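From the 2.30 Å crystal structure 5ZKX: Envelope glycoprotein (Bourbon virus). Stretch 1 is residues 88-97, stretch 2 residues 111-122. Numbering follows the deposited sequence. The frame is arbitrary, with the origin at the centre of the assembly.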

# COMPACT_ATOMS: atom_id res chain seq x y z
N GLU A 88 22.00 -13.66 -27.30
CA GLU A 88 22.86 -12.63 -27.85
C GLU A 88 22.45 -11.22 -27.44
O GLU A 88 23.21 -10.28 -27.67
CB GLU A 88 22.88 -12.71 -29.39
CG GLU A 88 23.42 -14.03 -29.93
CD GLU A 88 23.50 -14.04 -31.45
OE1 GLU A 88 23.26 -12.99 -32.07
OE2 GLU A 88 23.80 -15.11 -32.02
N GLU A 89 21.27 -11.06 -26.83
CA GLU A 89 20.72 -9.74 -26.48
C GLU A 89 20.63 -8.86 -27.73
O GLU A 89 21.00 -7.68 -27.72
CB GLU A 89 21.54 -9.07 -25.37
CG GLU A 89 21.53 -9.84 -24.06
CD GLU A 89 21.65 -8.93 -22.85
OE1 GLU A 89 21.58 -7.69 -23.01
OE2 GLU A 89 21.81 -9.46 -21.73
N VAL A 90 20.12 -9.44 -28.80
CA VAL A 90 20.10 -8.81 -30.12
C VAL A 90 18.93 -9.38 -30.91
O VAL A 90 18.69 -10.59 -30.88
CB VAL A 90 21.44 -9.04 -30.86
CG1 VAL A 90 21.24 -9.00 -32.35
CG2 VAL A 90 22.48 -8.02 -30.43
N CYS A 91 18.20 -8.52 -31.61
CA CYS A 91 17.10 -8.95 -32.46
C CYS A 91 17.48 -8.80 -33.93
O CYS A 91 18.28 -7.94 -34.30
CB CYS A 91 15.83 -8.15 -32.16
SG CYS A 91 16.06 -6.37 -32.04
N TYR A 92 16.91 -9.67 -34.76
CA TYR A 92 17.20 -9.71 -36.19
C TYR A 92 15.95 -9.35 -36.98
O TYR A 92 14.86 -9.84 -36.69
CB TYR A 92 17.70 -11.09 -36.61
CG TYR A 92 19.09 -11.44 -36.11
CD1 TYR A 92 20.22 -11.08 -36.84
CD2 TYR A 92 19.27 -12.15 -34.93
CE1 TYR A 92 21.49 -11.40 -36.39
CE2 TYR A 92 20.54 -12.48 -34.48
CZ TYR A 92 21.65 -12.10 -35.22
OH TYR A 92 22.92 -12.42 -34.78
N THR A 93 16.11 -8.49 -37.99
CA THR A 93 15.00 -8.03 -38.81
C THR A 93 15.41 -8.05 -40.28
O THR A 93 16.54 -8.40 -40.63
CB THR A 93 14.55 -6.61 -38.42
OG1 THR A 93 15.69 -5.75 -38.33
CG2 THR A 93 13.82 -6.63 -37.09
N GLY A 94 14.47 -7.67 -41.14
CA GLY A 94 14.74 -7.50 -42.54
C GLY A 94 15.40 -6.16 -42.82
O GLY A 94 15.87 -5.48 -41.90
N PRO A 95 15.45 -5.77 -44.09
CA PRO A 95 16.18 -4.55 -44.46
C PRO A 95 15.35 -3.28 -44.36
O PRO A 95 14.12 -3.28 -44.48
CB PRO A 95 16.55 -4.84 -45.93
CG PRO A 95 15.39 -5.64 -46.43
CD PRO A 95 14.93 -6.49 -45.26
N GLU A 96 16.06 -2.18 -44.14
CA GLU A 96 15.45 -0.85 -44.14
C GLU A 96 15.40 -0.35 -45.58
O GLU A 96 16.43 -0.05 -46.18
CB GLU A 96 16.25 0.10 -43.25
CG GLU A 96 15.58 1.45 -43.04
CD GLU A 96 14.73 1.49 -41.78
OE1 GLU A 96 14.98 0.68 -40.87
OE2 GLU A 96 13.81 2.33 -41.71
N VAL A 97 14.19 -0.25 -46.12
CA VAL A 97 13.97 0.16 -47.51
C VAL A 97 13.38 1.56 -47.52
O VAL A 97 12.36 1.81 -46.87
CB VAL A 97 13.04 -0.82 -48.23
CG1 VAL A 97 12.71 -0.28 -49.60
CG2 VAL A 97 13.66 -2.21 -48.31
N ASP A 111 10.31 -11.95 -48.91
CA ASP A 111 10.61 -12.95 -47.89
C ASP A 111 12.05 -12.77 -47.40
O ASP A 111 12.94 -13.59 -47.61
CB ASP A 111 10.35 -14.37 -48.42
CG ASP A 111 10.40 -15.42 -47.33
OD1 ASP A 111 9.57 -15.36 -46.40
OD2 ASP A 111 11.28 -16.31 -47.40
N TRP A 112 12.23 -11.62 -46.74
CA TRP A 112 13.54 -10.99 -46.60
C TRP A 112 14.57 -11.84 -45.86
O TRP A 112 15.77 -11.55 -45.97
CB TRP A 112 13.39 -9.65 -45.88
CG TRP A 112 12.39 -8.74 -46.52
CD1 TRP A 112 12.64 -7.82 -47.50
CD2 TRP A 112 10.99 -8.65 -46.22
NE1 TRP A 112 11.48 -7.17 -47.83
CE2 TRP A 112 10.45 -7.66 -47.06
CE3 TRP A 112 10.15 -9.31 -45.33
CZ2 TRP A 112 9.10 -7.31 -47.04
CZ3 TRP A 112 8.81 -8.97 -45.31
CH2 TRP A 112 8.30 -7.98 -46.16
N LYS A 113 14.16 -12.87 -45.12
CA LYS A 113 15.10 -13.75 -44.42
C LYS A 113 15.99 -12.94 -43.46
O LYS A 113 17.18 -12.74 -43.69
CB LYS A 113 15.95 -14.55 -45.42
CG LYS A 113 15.60 -16.02 -45.51
CD LYS A 113 14.11 -16.22 -45.76
CE LYS A 113 13.79 -17.69 -45.96
NZ LYS A 113 14.49 -18.25 -47.15
N MET A 114 15.34 -12.46 -42.40
CA MET A 114 15.89 -11.49 -41.45
C MET A 114 17.37 -11.71 -41.17
O MET A 114 17.76 -12.75 -40.63
CB MET A 114 15.10 -11.57 -40.14
CG MET A 114 13.69 -12.07 -40.30
SD MET A 114 12.65 -10.81 -41.04
CE MET A 114 11.08 -11.66 -41.13
N ASP A 115 18.18 -10.71 -41.50
CA ASP A 115 19.61 -10.78 -41.26
C ASP A 115 20.20 -9.46 -40.78
O ASP A 115 21.42 -9.38 -40.61
CB ASP A 115 20.35 -11.23 -42.53
CG ASP A 115 19.93 -10.45 -43.76
OD1 ASP A 115 19.17 -9.47 -43.62
OD2 ASP A 115 20.36 -10.82 -44.87
N ASN A 116 19.39 -8.43 -40.56
CA ASN A 116 19.86 -7.17 -40.00
C ASN A 116 19.80 -7.27 -38.48
O ASN A 116 18.72 -7.47 -37.91
CB ASN A 116 19.03 -5.99 -40.50
CG ASN A 116 19.17 -5.77 -41.99
OD1 ASN A 116 19.22 -6.72 -42.77
ND2 ASN A 116 19.24 -4.51 -42.40
N LYS A 117 20.96 -7.15 -37.84
CA LYS A 117 21.07 -7.30 -36.39
C LYS A 117 21.04 -5.94 -35.73
O LYS A 117 21.71 -5.00 -36.17
CB LYS A 117 22.36 -8.05 -36.04
CG LYS A 117 23.09 -7.53 -34.81
CD LYS A 117 24.57 -7.84 -34.89
CE LYS A 117 24.83 -9.34 -34.77
NZ LYS A 117 26.29 -9.65 -34.79
N HIS A 118 20.24 -5.83 -34.66
CA HIS A 118 20.17 -4.62 -33.86
C HIS A 118 20.20 -4.98 -32.39
O HIS A 118 19.79 -6.08 -31.99
CB HIS A 118 18.90 -3.80 -34.15
CG HIS A 118 18.46 -3.84 -35.57
ND1 HIS A 118 18.88 -2.91 -36.50
CD2 HIS A 118 17.62 -4.67 -36.23
CE1 HIS A 118 18.32 -3.18 -37.67
NE2 HIS A 118 17.55 -4.25 -37.53
N ARG A 119 20.68 -4.05 -31.57
CA ARG A 119 20.45 -4.14 -30.14
C ARG A 119 19.06 -3.65 -29.78
O ARG A 119 18.36 -4.27 -28.97
CB ARG A 119 21.52 -3.35 -29.38
CG ARG A 119 22.86 -4.05 -29.32
CD ARG A 119 23.85 -3.27 -28.47
NE ARG A 119 23.30 -2.96 -27.15
CZ ARG A 119 23.95 -2.30 -26.21
NH1 ARG A 119 25.19 -1.88 -26.44
NH2 ARG A 119 23.38 -2.07 -25.03
N ALA A 120 18.64 -2.53 -30.38
CA ALA A 120 17.28 -2.04 -30.28
C ALA A 120 16.99 -1.24 -31.54
O ALA A 120 17.87 -0.55 -32.05
CB ALA A 120 17.07 -1.18 -29.03
N LYS A 121 15.76 -1.33 -32.03
CA LYS A 121 15.42 -0.75 -33.33
C LYS A 121 13.95 -0.36 -33.34
O LYS A 121 13.08 -1.21 -33.13
CB LYS A 121 15.71 -1.75 -34.45
CG LYS A 121 15.25 -1.30 -35.83
CD LYS A 121 16.04 -0.11 -36.32
CE LYS A 121 15.59 0.31 -37.71
NZ LYS A 121 14.15 0.67 -37.73
N GLU A 122 13.67 0.92 -33.58
CA GLU A 122 12.32 1.42 -33.75
C GLU A 122 12.10 1.76 -35.22
O GLU A 122 13.00 2.26 -35.89
CB GLU A 122 12.07 2.65 -32.88
CG GLU A 122 10.60 3.05 -32.80
CD GLU A 122 9.71 1.89 -32.40
OE1 GLU A 122 9.89 1.36 -31.28
OE2 GLU A 122 8.85 1.50 -33.21

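Four backbone hydrogen bonds join the two strands. Residues 91-93 and 116-118 are short antiparallel strands, with an angle of 146° between their directions. Cys-91 and His-118 make a hydrogen-bonded pair. Cys-91 N donates to His-118 O at 2.9 Å, and His-118 N donates to Cys-91 O at 2.9 Å. Thr-93 and Asn-116 repeat the pattern: Thr-93 N to Asn-116 O is 2.8 Å, and Asn-116 N to Thr-93 O is 2.9 Å. Between them lies the non-hydrogen-bonded pair Tyr-92 and Lys-117. Here each alpha carbon faces a carbonyl oxygen of the other strand in a CA-H...O contact. Tyr-92 CA lies 3.2 Å from Asn-116 O, and Lys-117 CA lies 3.5 Å from Cys-91 O.

One side-chain hydrogen bond reinforces the ladder. Cys-91, Thr-93, Asn-116 and His-118 put their side chains on the same face of the sheet. His-118 NE2 donates to Thr-93 OG1 at a short 2.5 Å. The hydroxyl meets the imidazole at its edge, near the ring plane, where the ring nitrogen can reach it. Thr-93 is buried, and this bond gives its hydroxyl a polar partner there. Cys-91 is also buried and is covalently bonded to a group elsewhere in the structure.

Apolar packing occupies the other face and the loop beyond the strand. Tyr-92 and Lys-117 share that face. Tyr-92 CE1 lies 3.5 Å from Lys-117 CB, so the ring lies against the first carbons of the lysine side chain. Tyr-92 OH donates to Glu-88 OE1 at 2.8 Å within its own stretch, which ties down the far end of the ring. Val-90 extends the packing, with Val-90 CG1 3.4 Å from Lys-117 CG. Tyr-92 CB and Met-114 CB approach to 4.4 Å.

Past the strand, Gly-94 passes close to Met-114, with Gly-94 N 3.6 Å from Met-114 SD. Glycine suits this place: an ideal CB would clash with Pro-95 CD at 2.7 Å and sit tightly against Trp-112 CB at 3.2 Å. Pro-95 CD lies 3.5 Å from Trp-112 CD1, an apolar contact.

A charged pair adds a further link. Glu-96 and Lys-121 form a salt bridge, with Glu-96 OE1 3.2 Å from Lys-121 NZ; as a hydrogen bond it is weak. The CB of Glu-96 points sideways, but the end of its side chain comes nearer to meet the lysine. Lys-121 NZ also donates to Glu-122 O at 2.7 Å.

Together the two stretches bury 802 Å², both sides summed.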